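Local coordinates for bifunctional pinoresinol-lariciresinol reductase 1 (Thuja plicata, PDB 1QYD), which catalyses the NADPH-dependent, enantioselective reduction of (-)-pinoresinol to (-)-lariciresinol and then to (+)-secoisolariciresinol in lignan biosynthesis, at residues Met159-Phe164 against His271-Phe276; Ala165-Gln170 against Gln229-Ile233; His174-Pro178 against Leu309-Val313; Asp180-Gly186 against Leu244-Ile249. One frame throughout, in Å; residues are numbered along the deposited sequence.

Contact 1. Residues Met159-Phe164 against His271-Phe276; sequences MFAGYF and HLYQIF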
loop_
_atom_site.group_PDB
_atom_site.type_symbol
_atom_site.label_atom_id
_atom_site.label_comp_id
_atom_site.label_asym_id
_atom_site.label_seq_id
_atom_site.Cartn_x
_atom_site.Cartn_y
_atom_site.Cartn_z
ATOM N N MET A 159 -17.124 15.343 6.386
ATOM C CA MET A 159 -17.907 14.458 5.553
ATOM C C MET A 159 -18.528 15.226 4.436
ATOM O O MET A 159 -19.123 16.280 4.677
ATOM C CB MET A 159 -19.035 13.770 6.336
ATOM C CG MET A 159 -18.551 12.720 7.327
ATOM S SD MET A 159 -19.901 11.860 8.156
ATOM C CE MET A 159 -20.230 13.115 9.333
ATOM N N PHE A 160 -18.371 14.695 3.213
ATOM C CA PHE A 160 -19.021 15.333 2.085
ATOM C C PHE A 160 -20.448 14.821 2.189
ATOM O O PHE A 160 -20.690 13.640 2.406
ATOM C CB PHE A 160 -18.428 14.910 0.719
ATOM C CG PHE A 160 -16.919 15.062 0.504
ATOM C CD1 PHE A 160 -16.221 16.189 0.944
ATOM C CD2 PHE A 160 -16.224 14.014 -0.113
ATOM C CE1 PHE A 160 -14.832 16.235 0.764
ATOM C CE2 PHE A 160 -14.842 14.073 -0.286
ATOM C CZ PHE A 160 -14.142 15.182 0.154
ATOM N N ALA A 161 -21.422 15.713 2.094
ATOM C CA ALA A 161 -22.817 15.355 2.236
ATOM C C ALA A 161 -23.313 14.354 1.189
ATOM O O ALA A 161 -24.076 13.447 1.492
ATOM C CB ALA A 161 -23.560 16.641 2.177
ATOM N N GLY A 162 -22.837 14.426 -0.053
ATOM C CA GLY A 162 -23.183 13.452 -1.075
ATOM C C GLY A 162 -22.441 12.136 -0.963
ATOM O O GLY A 162 -22.290 11.411 -1.939
ATOM N N TYR A 163 -21.940 11.818 0.214
ATOM C CA TYR A 163 -21.248 10.567 0.447
ATOM C C TYR A 163 -21.778 9.964 1.732
ATOM O O TYR A 163 -21.761 8.745 1.885
ATOM C CB TYR A 163 -19.763 10.800 0.606
ATOM C CG TYR A 163 -18.966 10.198 -0.520
ATOM C CD1 TYR A 163 -18.820 8.818 -0.617
ATOM C CD2 TYR A 163 -18.409 11.035 -1.482
ATOM C CE1 TYR A 163 -18.118 8.276 -1.693
ATOM C CE2 TYR A 163 -17.701 10.508 -2.562
ATOM C CZ TYR A 163 -17.570 9.134 -2.648
ATOM O OH TYR A 163 -16.876 8.611 -3.697
ATOM N N PHE A 164 -22.211 10.808 2.682
ATOM C CA PHE A 164 -22.726 10.305 3.942
ATOM C C PHE A 164 -24.172 10.705 4.185
ATOM O O PHE A 164 -24.873 9.973 4.862
ATOM C CB PHE A 164 -21.791 10.771 5.116
ATOM C CG PHE A 164 -20.464 10.004 5.108
ATOM C CD1 PHE A 164 -19.304 10.591 4.569
ATOM C CD2 PHE A 164 -20.420 8.675 5.531
ATOM C CE1 PHE A 164 -18.126 9.851 4.440
ATOM C CE2 PHE A 164 -19.247 7.938 5.399
ATOM C CZ PHE A 164 -18.105 8.527 4.851
ATOM N N HIS A 271 -13.739 3.932 10.228
ATOM C CA HIS A 271 -13.574 5.225 9.600
ATOM C C HIS A 271 -14.990 5.665 9.868
ATOM O O HIS A 271 -15.238 6.565 10.650
ATOM C CB HIS A 271 -13.225 4.993 8.124
ATOM C CG HIS A 271 -13.719 5.955 7.068
ATOM N ND1 HIS A 271 -14.303 5.575 5.942
ATOM C CD2 HIS A 271 -13.623 7.322 7.086
ATOM C CE1 HIS A 271 -14.558 6.673 5.276
ATOM N NE2 HIS A 271 -14.150 7.722 5.962
ATOM N N LEU A 272 -15.947 4.939 9.310
ATOM C CA LEU A 272 -17.350 5.119 9.618
ATOM C C LEU A 272 -17.574 4.785 11.083
ATOM O O LEU A 272 -18.558 5.185 11.700
ATOM C CB LEU A 272 -18.102 4.193 8.734
ATOM C CG LEU A 272 -19.584 4.142 8.742
ATOM C CD1 LEU A 272 -20.178 5.423 8.228
ATOM C CD2 LEU A 272 -19.987 3.001 7.841
ATOM N N TYR A 273 -16.638 4.008 11.623
ATOM C CA TYR A 273 -16.640 3.649 13.012
ATOM C C TYR A 273 -15.802 4.643 13.817
ATOM O O TYR A 273 -15.953 4.726 15.030
ATOM C CB TYR A 273 -16.153 2.185 13.097
ATOM C CG TYR A 273 -17.227 1.159 12.638
ATOM C CD1 TYR A 273 -17.701 0.188 13.540
ATOM C CD2 TYR A 273 -17.806 1.187 11.356
ATOM C CE1 TYR A 273 -18.714 -0.716 13.188
ATOM C CE2 TYR A 273 -18.825 0.289 10.994
ATOM C CZ TYR A 273 -19.276 -0.658 11.914
ATOM O OH TYR A 273 -20.304 -1.533 11.580
ATOM N N GLN A 274 -14.945 5.472 13.207
ATOM C CA GLN A 274 -14.233 6.529 13.916
ATOM C C GLN A 274 -15.121 7.761 13.904
ATOM O O GLN A 274 -15.099 8.516 14.864
ATOM C CB GLN A 274 -12.940 6.896 13.229
ATOM C CG GLN A 274 -12.076 5.758 12.692
ATOM C CD GLN A 274 -11.296 4.876 13.657
ATOM O OE1 GLN A 274 -10.953 5.224 14.792
ATOM N NE2 GLN A 274 -10.952 3.688 13.174
ATOM N N ILE A 275 -15.868 8.022 12.813
ATOM C CA ILE A 275 -16.898 9.067 12.675
ATOM C C ILE A 275 -18.088 8.934 13.690
ATOM O O ILE A 275 -18.387 9.842 14.481
ATOM C CB ILE A 275 -17.483 9.043 11.213
ATOM C CG1 ILE A 275 -16.448 9.358 10.190
ATOM C CG2 ILE A 275 -18.521 10.126 11.027
ATOM C CD1 ILE A 275 -17.015 9.175 8.763
ATOM N N PHE A 276 -18.808 7.793 13.680
ATOM C CA PHE A 276 -20.000 7.602 14.507
ATOM C C PHE A 276 -19.826 6.549 15.620
ATOM O O PHE A 276 -20.603 5.589 15.665
ATOM C CB PHE A 276 -21.224 7.193 13.604
ATOM C CG PHE A 276 -21.500 7.968 12.307
ATOM C CD1 PHE A 276 -22.101 9.216 12.345
ATOM C CD2 PHE A 276 -21.141 7.412 11.066
ATOM C CE1 PHE A 276 -22.345 9.908 11.155
ATOM C CE2 PHE A 276 -21.381 8.103 9.871
ATOM C CZ PHE A 276 -21.988 9.355 9.916
#

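Contact 2. Residues Ala165-Gln170 against Gln229-Ile233; sequences AGSLAQ and QKEVI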
loop_
_atom_site.group_PDB
_atom_site.type_symbol
_atom_site.label_atom_id
_atom_site.label_comp_id
_atom_site.label_asym_id
_atom_site.label_seq_id
_atom_site.Cartn_x
_atom_site.Cartn_y
_atom_site.Cartn_z
ATOM N N ALA A 165 -24.684 11.815 3.666
ATOM C CA ALA A 165 -26.094 12.179 3.834
ATOM C C ALA A 165 -26.990 11.722 2.697
ATOM O O ALA A 165 -28.223 11.822 2.711
ATOM C CB ALA A 165 -26.291 13.670 3.911
ATOM N N GLY A 166 -26.294 11.304 1.638
ATOM C CA GLY A 166 -26.910 10.733 0.458
ATOM C C GLY A 166 -27.383 9.374 0.870
ATOM O O GLY A 166 -28.572 9.137 0.949
ATOM N N SER A 167 -26.395 8.570 1.251
ATOM C CA SER A 167 -26.581 7.242 1.782
ATOM C C SER A 167 -27.275 7.187 3.147
ATOM O O SER A 167 -27.847 6.146 3.479
ATOM C CB SER A 167 -25.229 6.587 1.898
ATOM O OG SER A 167 -24.402 7.483 2.639
ATOM N N LEU A 168 -27.216 8.309 3.903
ATOM C CA LEU A 168 -27.614 8.493 5.313
ATOM C C LEU A 168 -26.663 7.750 6.268
ATOM O O LEU A 168 -26.871 7.672 7.476
ATOM C CB LEU A 168 -29.073 8.033 5.526
ATOM C CG LEU A 168 -30.126 9.029 6.025
ATOM C CD1 LEU A 168 -29.927 10.394 5.442
ATOM C CD2 LEU A 168 -31.505 8.508 5.636
ATOM N N ALA A 169 -25.540 7.332 5.649
ATOM C CA ALA A 169 -24.364 6.624 6.131
ATOM C C ALA A 169 -24.452 5.095 6.173
ATOM O O ALA A 169 -23.837 4.414 7.009
ATOM C CB ALA A 169 -24.007 7.166 7.511
ATOM N N GLN A 170 -25.152 4.511 5.183
ATOM C CA GLN A 170 -25.386 3.080 5.220
ATOM C C GLN A 170 -24.418 2.172 4.514
ATOM O O GLN A 170 -23.973 2.372 3.380
ATOM C CB GLN A 170 -26.783 2.812 4.722
ATOM C CG GLN A 170 -27.627 2.510 5.970
ATOM C CD GLN A 170 -28.545 3.612 6.468
ATOM O OE1 GLN A 170 -28.484 4.092 7.594
ATOM N NE2 GLN A 170 -29.481 4.016 5.640
ATOM N N GLN A 229 -25.930 11.442 13.638
ATOM C CA GLN A 229 -26.441 10.555 12.598
ATOM C C GLN A 229 -27.944 10.567 12.438
ATOM O O GLN A 229 -28.464 10.678 11.335
ATOM C CB GLN A 229 -26.043 9.123 12.865
ATOM C CG GLN A 229 -26.453 8.236 11.682
ATOM C CD GLN A 229 -26.134 6.788 11.952
ATOM O OE1 GLN A 229 -25.636 6.404 13.015
ATOM N NE2 GLN A 229 -26.449 5.976 10.953
ATOM N N LYS A 230 -28.568 10.394 13.602
ATOM C CA LYS A 230 -29.991 10.392 13.821
ATOM C C LYS A 230 -30.553 11.747 13.414
ATOM O O LYS A 230 -31.594 11.790 12.767
ATOM C CB LYS A 230 -30.133 10.062 15.301
ATOM C CG LYS A 230 -31.428 9.753 16.045
ATOM C CD LYS A 230 -31.004 9.533 17.522
ATOM C CE LYS A 230 -32.177 9.329 18.516
ATOM N NZ LYS A 230 -31.811 9.473 19.926
ATOM N N GLU A 231 -29.930 12.879 13.722
ATOM C CA GLU A 231 -30.490 14.141 13.293
ATOM C C GLU A 231 -30.460 14.408 11.824
ATOM O O GLU A 231 -31.209 15.290 11.416
ATOM C CB GLU A 231 -29.807 15.309 13.867
ATOM C CG GLU A 231 -29.857 15.395 15.369
ATOM C CD GLU A 231 -28.986 16.559 15.777
ATOM O OE1 GLU A 231 -27.771 16.382 15.866
ATOM O OE2 GLU A 231 -29.532 17.646 15.960
ATOM N N VAL A 232 -29.576 13.761 11.039
ATOM C CA VAL A 232 -29.591 13.860 9.570
ATOM C C VAL A 232 -30.666 12.904 9.018
ATOM O O VAL A 232 -31.293 13.185 7.992
ATOM C CB VAL A 232 -28.183 13.505 8.962
ATOM C CG1 VAL A 232 -28.157 13.329 7.414
ATOM C CG2 VAL A 232 -27.287 14.667 9.358
ATOM N N ILE A 233 -30.907 11.776 9.706
ATOM C CA ILE A 233 -31.992 10.886 9.366
ATOM C C ILE A 233 -33.245 11.675 9.579
ATOM O O ILE A 233 -34.153 11.534 8.776
ATOM C CB ILE A 233 -32.067 9.671 10.248
ATOM C CG1 ILE A 233 -30.764 8.887 10.189
ATOM C CG2 ILE A 233 -33.229 8.825 9.768
ATOM C CD1 ILE A 233 -30.639 7.480 10.820
#

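Contact 3. Residues His174-Pro178 against Leu309-Val313; sequences HMMPP and LERYV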
loop_
_atom_site.group_PDB
_atom_site.type_symbol
_atom_site.label_atom_id
_atom_site.label_comp_id
_atom_site.label_asym_id
_atom_site.label_seq_id
_atom_site.Cartn_x
_atom_site.Cartn_y
_atom_site.Cartn_z
ATOM N N HIS A 174 -25.286 2.388 -1.247
ATOM C CA HIS A 174 -26.222 3.071 -2.122
ATOM C C HIS A 174 -26.041 4.553 -1.843
ATOM O O HIS A 174 -25.801 4.912 -0.705
ATOM C CB HIS A 174 -27.685 2.638 -1.813
ATOM C CG HIS A 174 -28.019 1.139 -1.902
ATOM N ND1 HIS A 174 -27.213 0.066 -1.836
ATOM C CD2 HIS A 174 -29.306 0.655 -2.021
ATOM C CE1 HIS A 174 -27.958 -1.019 -1.904
ATOM N NE2 HIS A 174 -29.217 -0.659 -2.013
ATOM N N MET A 175 -26.057 5.438 -2.835
ATOM C CA MET A 175 -25.865 6.860 -2.602
ATOM C C MET A 175 -27.125 7.653 -2.631
ATOM O O MET A 175 -27.190 8.791 -3.097
ATOM C CB MET A 175 -24.940 7.474 -3.618
ATOM C CG MET A 175 -23.814 8.045 -2.806
ATOM S SD MET A 175 -22.786 6.648 -2.319
ATOM C CE MET A 175 -22.547 6.923 -0.601
ATOM N N MET A 176 -28.118 6.949 -2.103
ATOM C CA MET A 176 -29.462 7.466 -1.959
ATOM C C MET A 176 -29.990 7.190 -0.565
ATOM O O MET A 176 -29.588 6.195 0.044
ATOM C CB MET A 176 -30.352 6.818 -2.979
ATOM C CG MET A 176 -30.168 7.475 -4.333
ATOM S SD MET A 176 -30.747 9.182 -4.469
ATOM C CE MET A 176 -31.765 8.923 -5.899
ATOM N N PRO A 177 -30.838 8.040 0.034
ATOM C CA PRO A 177 -31.419 7.797 1.345
ATOM C C PRO A 177 -32.444 6.688 1.173
ATOM O O PRO A 177 -33.241 6.742 0.231
ATOM C CB PRO A 177 -31.996 9.134 1.730
ATOM C CG PRO A 177 -31.535 10.142 0.694
ATOM C CD PRO A 177 -31.404 9.261 -0.532
ATOM N N PRO A 178 -32.417 5.624 1.974
ATOM C CA PRO A 178 -33.284 4.470 1.781
ATOM C C PRO A 178 -34.654 4.511 2.435
ATOM O O PRO A 178 -34.796 5.005 3.550
ATOM C CB PRO A 178 -32.432 3.313 2.263
ATOM C CG PRO A 178 -31.693 3.919 3.422
ATOM C CD PRO A 178 -31.305 5.274 2.853
ATOM N N LEU A 309 -30.350 17.985 1.474
ATOM C CA LEU A 309 -31.308 16.894 1.331
ATOM C C LEU A 309 -32.591 17.299 0.581
ATOM O O LEU A 309 -33.200 16.465 -0.088
ATOM C CB LEU A 309 -31.582 16.316 2.748
ATOM C CG LEU A 309 -30.453 15.392 3.279
ATOM C CD1 LEU A 309 -30.567 15.221 4.767
ATOM C CD2 LEU A 309 -30.570 13.993 2.692
ATOM N N GLU A 310 -32.922 18.600 0.545
ATOM C CA GLU A 310 -34.062 19.201 -0.156
ATOM C C GLU A 310 -33.922 19.086 -1.677
ATOM O O GLU A 310 -34.501 19.859 -2.445
ATOM C CB GLU A 310 -34.163 20.686 0.303
ATOM C CG GLU A 310 -35.332 21.639 -0.010
ATOM C CD GLU A 310 -35.311 22.983 0.762
ATOM O OE1 GLU A 310 -36.006 23.087 1.777
ATOM O OE2 GLU A 310 -34.620 23.935 0.366
ATOM N N ARG A 311 -33.138 18.111 -2.129
ATOM C CA ARG A 311 -32.966 17.816 -3.536
ATOM C C ARG A 311 -32.710 16.336 -3.709
ATOM O O ARG A 311 -32.676 15.842 -4.825
ATOM C CB ARG A 311 -31.768 18.538 -4.182
ATOM C CG ARG A 311 -30.374 18.188 -3.656
ATOM C CD ARG A 311 -29.256 18.732 -4.571
ATOM N NE ARG A 311 -27.994 18.998 -3.869
ATOM C CZ ARG A 311 -27.675 20.251 -3.535
ATOM N NH1 ARG A 311 -28.469 21.284 -3.820
ATOM N NH2 ARG A 311 -26.542 20.489 -2.899
ATOM N N TYR A 312 -32.440 15.613 -2.634
ATOM C CA TYR A 312 -32.285 14.186 -2.749
ATOM C C TYR A 312 -33.669 13.557 -2.841
ATOM O O TYR A 312 -33.816 12.376 -3.181
ATOM C CB TYR A 312 -31.538 13.689 -1.546
ATOM C CG TYR A 312 -30.181 13.125 -1.904
ATOM C CD1 TYR A 312 -30.102 11.868 -2.480
ATOM C CD2 TYR A 312 -29.026 13.847 -1.615
ATOM C CE1 TYR A 312 -28.855 11.311 -2.760
ATOM C CE2 TYR A 312 -27.768 13.304 -1.899
ATOM C CZ TYR A 312 -27.685 12.030 -2.468
ATOM O OH TYR A 312 -26.437 11.455 -2.720
ATOM N N VAL A 313 -34.692 14.362 -2.498
ATOM C CA VAL A 313 -36.071 13.968 -2.666
ATOM C C VAL A 313 -36.647 14.860 -3.776
ATOM O O VAL A 313 -36.854 14.320 -4.857
ATOM C CB VAL A 313 -36.837 14.071 -1.269
ATOM C CG1 VAL A 313 -35.948 13.305 -0.257
ATOM C CG2 VAL A 313 -37.073 15.454 -0.710
ATOM O OXT VAL A 313 -36.804 16.073 -3.644
#

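Contact 4. Residues Asp180-Gly186 against Leu244-Ile249; sequences DKVLIYG and LDKIYI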
loop_
_atom_site.group_PDB
_atom_site.type_symbol
_atom_site.label_atom_id
_atom_site.label_comp_id
_atom_site.label_asym_id
_atom_site.label_seq_id
_atom_site.Cartn_x
_atom_site.Cartn_y
_atom_site.Cartn_z
ATOM N N ASP A 180 -37.925 2.555 4.144
ATOM C CA ASP A 180 -38.197 1.560 5.192
ATOM C C ASP A 180 -37.171 1.583 6.320
ATOM O O ASP A 180 -37.503 2.130 7.365
ATOM C CB ASP A 180 -38.252 0.083 4.670
ATOM C CG ASP A 180 -39.399 -0.324 3.742
ATOM O OD1 ASP A 180 -40.092 -1.299 4.045
ATOM O OD2 ASP A 180 -39.579 0.315 2.703
ATOM N N LYS A 181 -35.938 1.055 6.177
ATOM C CA LYS A 181 -34.943 0.984 7.249
ATOM C C LYS A 181 -33.841 2.014 7.181
ATOM O O LYS A 181 -33.676 2.722 6.187
ATOM C CB LYS A 181 -34.193 -0.323 7.276
ATOM C CG LYS A 181 -34.970 -1.595 7.447
ATOM C CD LYS A 181 -34.250 -2.635 6.593
ATOM C CE LYS A 181 -34.541 -2.396 5.108
ATOM N NZ LYS A 181 -33.858 -3.414 4.336
ATOM N N VAL A 182 -33.087 2.024 8.288
ATOM C CA VAL A 182 -31.851 2.762 8.446
ATOM C C VAL A 182 -31.134 2.086 9.589
ATOM O O VAL A 182 -31.714 1.868 10.653
ATOM C CB VAL A 182 -31.970 4.276 8.852
ATOM C CG1 VAL A 182 -32.050 5.135 7.596
ATOM C CG2 VAL A 182 -33.179 4.508 9.747
ATOM N N LEU A 183 -29.877 1.707 9.359
ATOM C CA LEU A 183 -29.048 1.141 10.409
ATOM C C LEU A 183 -28.417 2.333 11.144
ATOM O O LEU A 183 -27.920 3.251 10.481
ATOM C CB LEU A 183 -28.004 0.237 9.747
ATOM C CG LEU A 183 -27.326 -0.955 10.489
ATOM C CD1 LEU A 183 -27.465 -2.235 9.650
ATOM C CD2 LEU A 183 -25.829 -0.723 10.655
ATOM N N ILE A 184 -28.531 2.417 12.494
ATOM C CA ILE A 184 -27.883 3.488 13.263
ATOM C C ILE A 184 -26.747 2.914 14.108
ATOM O O ILE A 184 -26.731 1.778 14.568
ATOM C CB ILE A 184 -28.887 4.262 14.204
ATOM C CG1 ILE A 184 -29.982 4.969 13.418
ATOM C CG2 ILE A 184 -28.137 5.359 14.951
ATOM C CD1 ILE A 184 -30.752 6.065 14.192
ATOM N N TYR A 185 -25.719 3.727 14.282
ATOM C CA TYR A 185 -24.542 3.279 14.967
ATOM C C TYR A 185 -24.636 3.715 16.411
ATOM O O TYR A 185 -24.446 4.863 16.813
ATOM C CB TYR A 185 -23.336 3.858 14.213
ATOM C CG TYR A 185 -23.392 3.403 12.748
ATOM C CD1 TYR A 185 -23.677 4.335 11.739
ATOM C CD2 TYR A 185 -23.242 2.047 12.429
ATOM C CE1 TYR A 185 -23.842 3.914 10.421
ATOM C CE2 TYR A 185 -23.386 1.622 11.121
ATOM C CZ TYR A 185 -23.698 2.556 10.132
ATOM O OH TYR A 185 -23.965 2.115 8.852
ATOM N N GLY A 186 -25.078 2.714 17.154
ATOM C CA GLY A 186 -25.178 2.802 18.596
ATOM C C GLY A 186 -26.406 3.545 19.046
ATOM O O GLY A 186 -27.519 3.018 19.147
ATOM N N LEU A 244 -38.922 6.337 9.191
ATOM C CA LEU A 244 -38.216 5.095 9.016
ATOM C C LEU A 244 -38.166 4.232 10.279
ATOM O O LEU A 244 -38.428 4.630 11.415
ATOM C CB LEU A 244 -36.839 5.460 8.530
ATOM C CG LEU A 244 -36.494 5.746 7.064
ATOM C CD1 LEU A 244 -37.618 6.340 6.253
ATOM C CD2 LEU A 244 -35.322 6.709 7.120
ATOM N N ASP A 245 -37.840 2.979 9.988
ATOM C CA ASP A 245 -37.763 1.922 10.958
ATOM C C ASP A 245 -36.318 1.541 11.232
ATOM O O ASP A 245 -35.608 0.777 10.572
ATOM C CB ASP A 245 -38.588 0.749 10.427
ATOM C CG ASP A 245 -40.092 1.015 10.421
ATOM O OD1 ASP A 245 -40.599 1.693 9.524
ATOM O OD2 ASP A 245 -40.758 0.533 11.329
ATOM N N LYS A 246 -35.992 2.194 12.337
ATOM C CA LYS A 246 -34.716 2.199 13.022
ATOM C C LYS A 246 -34.299 0.895 13.677
ATOM O O LYS A 246 -35.126 0.189 14.250
ATOM C CB LYS A 246 -34.770 3.320 14.047
ATOM C CG LYS A 246 -35.033 4.618 13.320
ATOM C CD LYS A 246 -35.099 5.756 14.290
ATOM C CE LYS A 246 -36.364 6.552 14.022
ATOM N NZ LYS A 246 -36.441 6.942 12.629
ATOM N N ILE A 247 -32.997 0.580 13.621
ATOM C CA ILE A 247 -32.503 -0.707 14.099
ATOM C C ILE A 247 -31.437 -0.596 15.203
ATOM O O ILE A 247 -31.591 -1.224 16.262
ATOM C CB ILE A 247 -31.936 -1.522 12.891
ATOM C CG1 ILE A 247 -32.671 -1.301 11.552
ATOM C CG2 ILE A 247 -32.072 -2.986 13.276
ATOM C CD1 ILE A 247 -34.080 -1.897 11.348
ATOM N N TYR A 248 -30.392 0.239 14.987
ATOM C CA TYR A 248 -29.245 0.522 15.866
ATOM C C TYR A 248 -28.266 -0.647 16.032
ATOM O O TYR A 248 -28.662 -1.812 16.105
ATOM C CB TYR A 248 -29.687 0.975 17.283
ATOM C CG TYR A 248 -30.589 2.217 17.347
ATOM C CD1 TYR A 248 -31.908 2.111 16.917
ATOM C CD2 TYR A 248 -30.142 3.463 17.807
ATOM C CE1 TYR A 248 -32.773 3.206 16.929
ATOM C CE2 TYR A 248 -31.005 4.579 17.825
ATOM C CZ TYR A 248 -32.322 4.433 17.379
ATOM O OH TYR A 248 -33.225 5.476 17.349
ATOM N N ILE A 249 -26.947 -0.368 16.073
ATOM C CA ILE A 249 -25.908 -1.395 16.148
ATOM C C ILE A 249 -24.721 -0.953 17.006
ATOM O O ILE A 249 -24.583 0.241 17.199
ATOM C CB ILE A 249 -25.532 -1.716 14.687
ATOM C CG1 ILE A 249 -24.979 -3.112 14.684
ATOM C CG2 ILE A 249 -24.532 -0.728 14.101
ATOM C CD1 ILE A 249 -24.861 -3.738 13.284
#

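Contact 1. Residues Met159-Phe164 against His271-Phe276
Buried apolar side-chain packing, without a single hydrogen bond across the interface, joins strand 159-160, an outer strand of the small mixed sheet parallel to strand 191-195, and the short helix 161-164 that follows it to helix 272-275. The backbones stay well apart, 9.0 Å between the CA atoms of Met-159 and Ile-275 and 9.4 Å between those of Phe-164 and Leu-272, so long side chains must bridge the space. Met-159 places its SD 3.6 Å from CG2 of Ile-275 and 3.7 Å from CZ of Phe-276; the second approach is a Met-aromatic contact, with SD lying obliquely 4.7 Å from the centroid of the Phe-276 ring. Phe-164 meets four residues: CD1 of Ile-275 sits over one face, 4.1 Å from CZ; CE1 of His-271 meets the edge, 4.0 Å from the same CZ; CD1 of Leu-272 comes within 3.9 Å of CE2; and CE2 of Phe-276 lies 4.5 Å from CD2. Trp-194 of strand 191-195 packs on both Met-159 and Phe-164. His-271, at the N-cap position, is inferred to bind substrate, and its side chain lies about 8 Å from that of Lys-138, the probable proton acceptor. Its ND1 makes a weak hydrogen bond to Val-268 O, whereas Phe-164 meets the imidazole through carbon alone, an apolar contact.

Contact 2. Residues Ala165-Gln170 against Gln229-Ile233
Loop side chains of Ala-165-Gln-170 pack on the first turn or so of helix 229-241, with branched residues set against small ones. Leu-168 is the main bump. Its CA-to-CB bond points sideways, yet its branched end rests against two helix residues, CD1 reaching 4.0 Å from CG1 of Val-232 and CG lying 4.2 Å from CG1 of Ile-233. Val-232 in turn pushes CG1 toward the loop, where the methyl CB of Ala-165 receives it at 4.0 Å; Trp-194 packs against both of these residues. The loop follows helix 161-164, and the helix follows strand 226-228 of the small mixed sheet, in the part of this NmrA-type fold that holds the inferred substrate-binding His-271. The loop is tightly coiled: Ala-165 to Ser-167 have helical backbone angles without regular bonding, after which Leu-168 and Ala-169 turn to positive phi. An ST turn secures this bend, the Ser-167 OG accepting from the Ala-169 N at 3.2 Å. Beyond it, the short Ala-169 side chain leaves room for the extended Gln-229, whose NE2 passes 4.4 Å from CB of Ala-169 and 3.9 Å from the Leu-168 O, too far for bonding. The amide finds its partners elsewhere, OE1 accepting from the Tyr-185 backbone N and NE2 making a weak bond to the Leu-183 O. Val-182 packs on Leu-168 and Ile-233.

Contact 3. Residues His174-Pro178 against Leu309-Val313
Tyr-312, next to last in the chain, makes most of this contact with an irregular loop. Met-175 is the first loop residue to meet it: its carbonyl O accepts a hydrogen bond from the Tyr-312 OH at 2.8 Å, while its side chain leads away from the terminal segment. Met-176 follows with a Met-aromatic contact, SD lying 3.3 Å from CE1 of Tyr-312 and at the edge of the ring, 4.5 Å from its centroid. Next, Pro-177 points toward the terminus and packs its CD 3.5 Å from CD1 of Tyr-312; its CG also lies 4.4 Å from CD2 of Leu-309. The loop follows one side of the ring, with a polar contact at the hydroxyl and apolar ones at CE1 and CD1. This surface contact joins the loop that precedes strand 181-182 to the tail that follows helix 305-309, and helix 229-241 borders both, its Trp-236 packing on Pro-177 and Val-313, its Ile-235 and Leu-239 on Leu-309.

Contact 4. Residues Asp180-Gly186 against Leu244-Ile249
The best-formed polar link is the backbone hydrogen bond from the Asp-245 N to the Asp-180 O, 2.8 Å and nearly straight at 169°, which opens a small, loosely bonded parallel two-stranded sheet. Further along, the bonds are weak: the Ile-247 N reaches the Val-182 O at 3.5 Å, the Ile-249 N meets the Ile-184 O at 2.6 Å, and the Gly-186 N the Ile-249 O at 2.5 Å, the last two bent. Even so, the segments stay paired, their end-to-end directions 32° apart and 678 Å² buried between them. Outside the pair, Lys-246 forms a salt bridge with Glu-237 of helix 229-241, the helix on which Val-182, Ile-184 and Leu-244 pack. Apolar contacts fill in between: CG1 of Val-182 lies 3.7 Å from CD2 of Leu-244, and CG2 of Ile-249 meets CD2 of Leu-183 at 3.7 Å and CD2 of Tyr-185 at 3.5 Å. Over one face of the Tyr-248 ring, CB of Ile-184 makes a CH-pi contact 4.2 Å from the centroid.

From the N terminus, the first segments of contacts 1 to 4 come in order between Met-159 and Gly-186, and their partners return later. Helix 229-241 closes contact 2, and the strand after it closes contact 4, so these two cross. The larger loop of contact 1, completed by helix 272-275, encloses both. Contact 3 closes last, at the C terminus; it crosses contacts 1 and 2 and encloses contact 4. CB of Ala-169 lies 3.7 Å from CE2 of Phe-276, and Tyr-185 OH probably hydrogen-bonds Ala-169 O at 2.9 Å. Segment 271-276 thus meets the loop and sheet of contacts 2 and 4, while helix 161-164 reaches contact 3, with Gly-162 CA 4.2 Å from Tyr-312 OH.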